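Local coordinates for gamma-glutamyltranspeptidase (Streptomyces lincolnensis, PDB 6J3A), which belongs to the LmbA-like gamma-glutamyltranspeptidase homologues, and probably shares the family's hydrolase or transferase chemistry, at the interface of chains A and B. Sequence-based numbering; all coordinates share one arbitrary frame. Chains: chain A/B, Gamma-glutamyltranspeptidase.

The interface of chains A and B. Residues chain A 9-11, 31, 616-617; chain B 20-21, 24-25, 133, 137.
A:Arg617, the C-terminal residue, has CG flanked by both its backbone N and carbonyl carbon (chi1 65°), then runs extended to NE, carrying its guanidinium along the boundary, between A:Glu31 and the tyrosines of chain B. B:Gln24 has CG anti to the backbone N (chi1 -175°), bends at chi2 and slides past A:Glu31 in the opposite direction. A:Glu31, likewise bent at chi2, takes the guanidinium side-on: A:Arg617 NE forms a salt bridge to A:Glu31 OE1 at 2.7 Å and A:Arg617 NH2 a hydrogen bond to A:Glu31 OE2 at 2.7 Å, both on syn lone pairs. B:Gln24 NE2 bonds to the anti lone pair of A:Glu31 OE1 at 3.2 Å, so that oxygen accepts from both B:Gln24 and A:Arg617, with amide and guanidinium nearly coplanar. A:Arg617 CD lies 3.6 Å from B:Gln24 CG, the side chains crossing at about a right angle. A:Arg617 NH1 donates to the phenol OH of B:Tyr137 at 3.3 Å, the ring standing almost perpendicular. B:Tyr133 turns its CD1/CE1 edge to one guanidinium face. An alanine in place of A:Arg617 would probably loosen this junction, losing the A:Glu31 bridge, the B:Tyr137 bond and the methylene packing on B:Gln24. Alongside, B:Trp20 gives its indole NE1 to the backbone O of A:Gln9 at 3.0 Å, from above the carbonyl plane. The C-terminal residue after strand 613-616, strand 8-10 and the end of helix 20-31 of chain A meet helices 20-31 and 127-139 of chain B, in a two-fold symmetric interface whose role in solution the structure alone does not show.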
loop_
_atom_site.group_PDB
_atom_site.type_symbol
_atom_site.label_atom_id
_atom_site.label_comp_id
_atom_site.label_asym_id
_atom_site.label_seq_id
_atom_site.Cartn_x
_atom_site.Cartn_y
_atom_site.Cartn_z
ATOM N N GLN A 9 -8.691 6.287 0.834
ATOM C CA GLN A 9 -10.086 6.731 0.871
ATOM C C GLN A 9 -10.835 6.164 -0.321
ATOM O O GLN A 9 -10.308 6.156 -1.429
ATOM C CB GLN A 9 -10.140 8.244 0.815
ATOM C CG GLN A 9 -9.814 8.901 2.138
ATOM C CD GLN A 9 -9.770 10.404 2.033
ATOM O OE1 GLN A 9 -9.139 10.956 1.132
ATOM N NE2 GLN A 9 -10.426 11.077 2.960
ATOM N N GLY A 10 -12.070 5.724 -0.109
ATOM C CA GLY A 10 -12.819 5.029 -1.163
ATOM C C GLY A 10 -14.274 4.810 -0.831
ATOM O O GLY A 10 -14.765 5.333 0.163
ATOM N N THR A 11 -14.958 4.058 -1.690
ATOM C CA THR A 11 -16.409 3.821 -1.583
ATOM C C THR A 11 -16.874 2.392 -1.880
ATOM O O THR A 11 -18.078 2.146 -2.001
ATOM C CB THR A 11 -17.165 4.737 -2.567
ATOM O OG1 THR A 11 -16.673 4.517 -3.895
ATOM C CG2 THR A 11 -16.971 6.183 -2.206
ATOM N N GLU A 31 -14.285 -7.739 -4.053
ATOM C CA GLU A 31 -14.405 -7.570 -5.508
ATOM C C GLU A 31 -15.311 -8.608 -6.185
ATOM O O GLU A 31 -15.929 -8.339 -7.213
ATOM C CB GLU A 31 -13.018 -7.620 -6.165
ATOM C CG GLU A 31 -12.065 -6.487 -5.796
ATOM C CD GLU A 31 -12.478 -5.135 -6.349
ATOM O OE1 GLU A 31 -11.764 -4.148 -6.054
ATOM O OE2 GLU A 31 -13.505 -5.041 -7.072
ATOM N N GLY A 616 -7.724 -0.879 -0.715
ATOM C CA GLY A 616 -9.137 -0.650 -0.984
ATOM C C GLY A 616 -9.382 0.426 -2.010
ATOM O O GLY A 616 -8.434 0.960 -2.604
ATOM N N ARG A 617 -10.662 0.741 -2.217
ATOM C CA ARG A 617 -11.070 1.680 -3.270
ATOM C C ARG A 617 -12.527 2.129 -3.153
ATOM O O ARG A 617 -13.250 1.690 -2.261
ATOM C CB ARG A 617 -10.830 1.064 -4.660
ATOM C CG ARG A 617 -11.685 -0.149 -4.960
ATOM C CD ARG A 617 -11.565 -0.568 -6.410
ATOM N NE ARG A 617 -12.510 -1.643 -6.722
ATOM C CZ ARG A 617 -13.770 -1.480 -7.138
ATOM N NH1 ARG A 617 -14.286 -0.267 -7.344
ATOM N NH2 ARG A 617 -14.531 -2.548 -7.374
ATOM N N TRP B 20 -4.033 5.254 -5.861
ATOM C CA TRP B 20 -4.416 3.950 -5.286
ATOM C C TRP B 20 -5.741 3.389 -5.837
ATOM O O TRP B 20 -5.915 2.177 -5.915
ATOM C CB TRP B 20 -4.465 4.022 -3.750
ATOM C CG TRP B 20 -5.634 4.790 -3.240
ATOM C CD1 TRP B 20 -6.881 4.302 -2.998
ATOM C CD2 TRP B 20 -5.679 6.190 -2.923
ATOM N NE1 TRP B 20 -7.699 5.303 -2.554
ATOM C CE2 TRP B 20 -6.989 6.475 -2.500
ATOM C CE3 TRP B 20 -4.738 7.232 -2.958
ATOM C CZ2 TRP B 20 -7.392 7.763 -2.120
ATOM C CZ3 TRP B 20 -5.138 8.507 -2.580
ATOM C CH2 TRP B 20 -6.455 8.759 -2.162
ATOM N N LEU B 21 -6.664 4.277 -6.189
ATOM C CA LEU B 21 -7.978 3.888 -6.706
ATOM C C LEU B 21 -7.865 3.226 -8.072
ATOM O O LEU B 21 -8.612 2.297 -8.383
ATOM C CB LEU B 21 -8.916 5.101 -6.804
ATOM C CG LEU B 21 -9.428 5.761 -5.512
ATOM C CD1 LEU B 21 -10.206 7.018 -5.866
ATOM C CD2 LEU B 21 -10.294 4.829 -4.682
ATOM N N GLN B 24 -6.110 -0.354 -7.561
ATOM C CA GLN B 24 -7.040 -1.373 -7.058
ATOM C C GLN B 24 -8.131 -1.740 -8.086
ATOM O O GLN B 24 -8.641 -2.866 -8.084
ATOM C CB GLN B 24 -7.635 -0.969 -5.693
ATOM C CG GLN B 24 -8.534 -2.017 -5.025
ATOM C CD GLN B 24 -7.919 -3.410 -4.954
ATOM O OE1 GLN B 24 -6.781 -3.564 -4.501
ATOM N NE2 GLN B 24 -8.670 -4.436 -5.404
ATOM N N SER B 25 -8.462 -0.798 -8.967
ATOM C CA SER B 25 -9.444 -1.030 -10.021
ATOM C C SER B 25 -8.862 -1.937 -11.105
ATOM O O SER B 25 -9.540 -2.844 -11.584
ATOM C CB SER B 25 -9.931 0.293 -10.624
ATOM O OG SER B 25 -10.530 1.118 -9.641
ATOM N N TYR B 133 -15.571 0.672 -13.720
ATOM C CA TYR B 133 -14.906 1.265 -12.555
ATOM C C TYR B 133 -14.896 2.790 -12.635
ATOM O O TYR B 133 -15.347 3.466 -11.711
ATOM C CB TYR B 133 -13.482 0.720 -12.420
ATOM C CG TYR B 133 -13.467 -0.787 -12.328
ATOM C CD1 TYR B 133 -13.821 -1.431 -11.148
ATOM C CD2 TYR B 133 -13.166 -1.573 -13.442
ATOM C CE1 TYR B 133 -13.845 -2.816 -11.069
ATOM C CE2 TYR B 133 -13.188 -2.956 -13.373
ATOM C CZ TYR B 133 -13.523 -3.573 -12.184
ATOM O OH TYR B 133 -13.542 -4.942 -12.116
ATOM N N TYR B 137 -16.990 5.790 -10.298
ATOM C CA TYR B 137 -16.350 6.891 -9.595
ATOM C C TYR B 137 -16.747 8.235 -10.183
ATOM O O TYR B 137 -16.774 9.235 -9.475
ATOM C CB TYR B 137 -14.832 6.730 -9.603
ATOM C CG TYR B 137 -14.359 5.599 -8.721
ATOM C CD1 TYR B 137 -14.627 5.613 -7.356
ATOM C CD2 TYR B 137 -13.644 4.517 -9.242
ATOM C CE1 TYR B 137 -14.208 4.589 -6.528
ATOM C CE2 TYR B 137 -13.216 3.480 -8.416
ATOM C CZ TYR B 137 -13.502 3.529 -7.055
ATOM O OH TYR B 137 -13.101 2.536 -6.192
#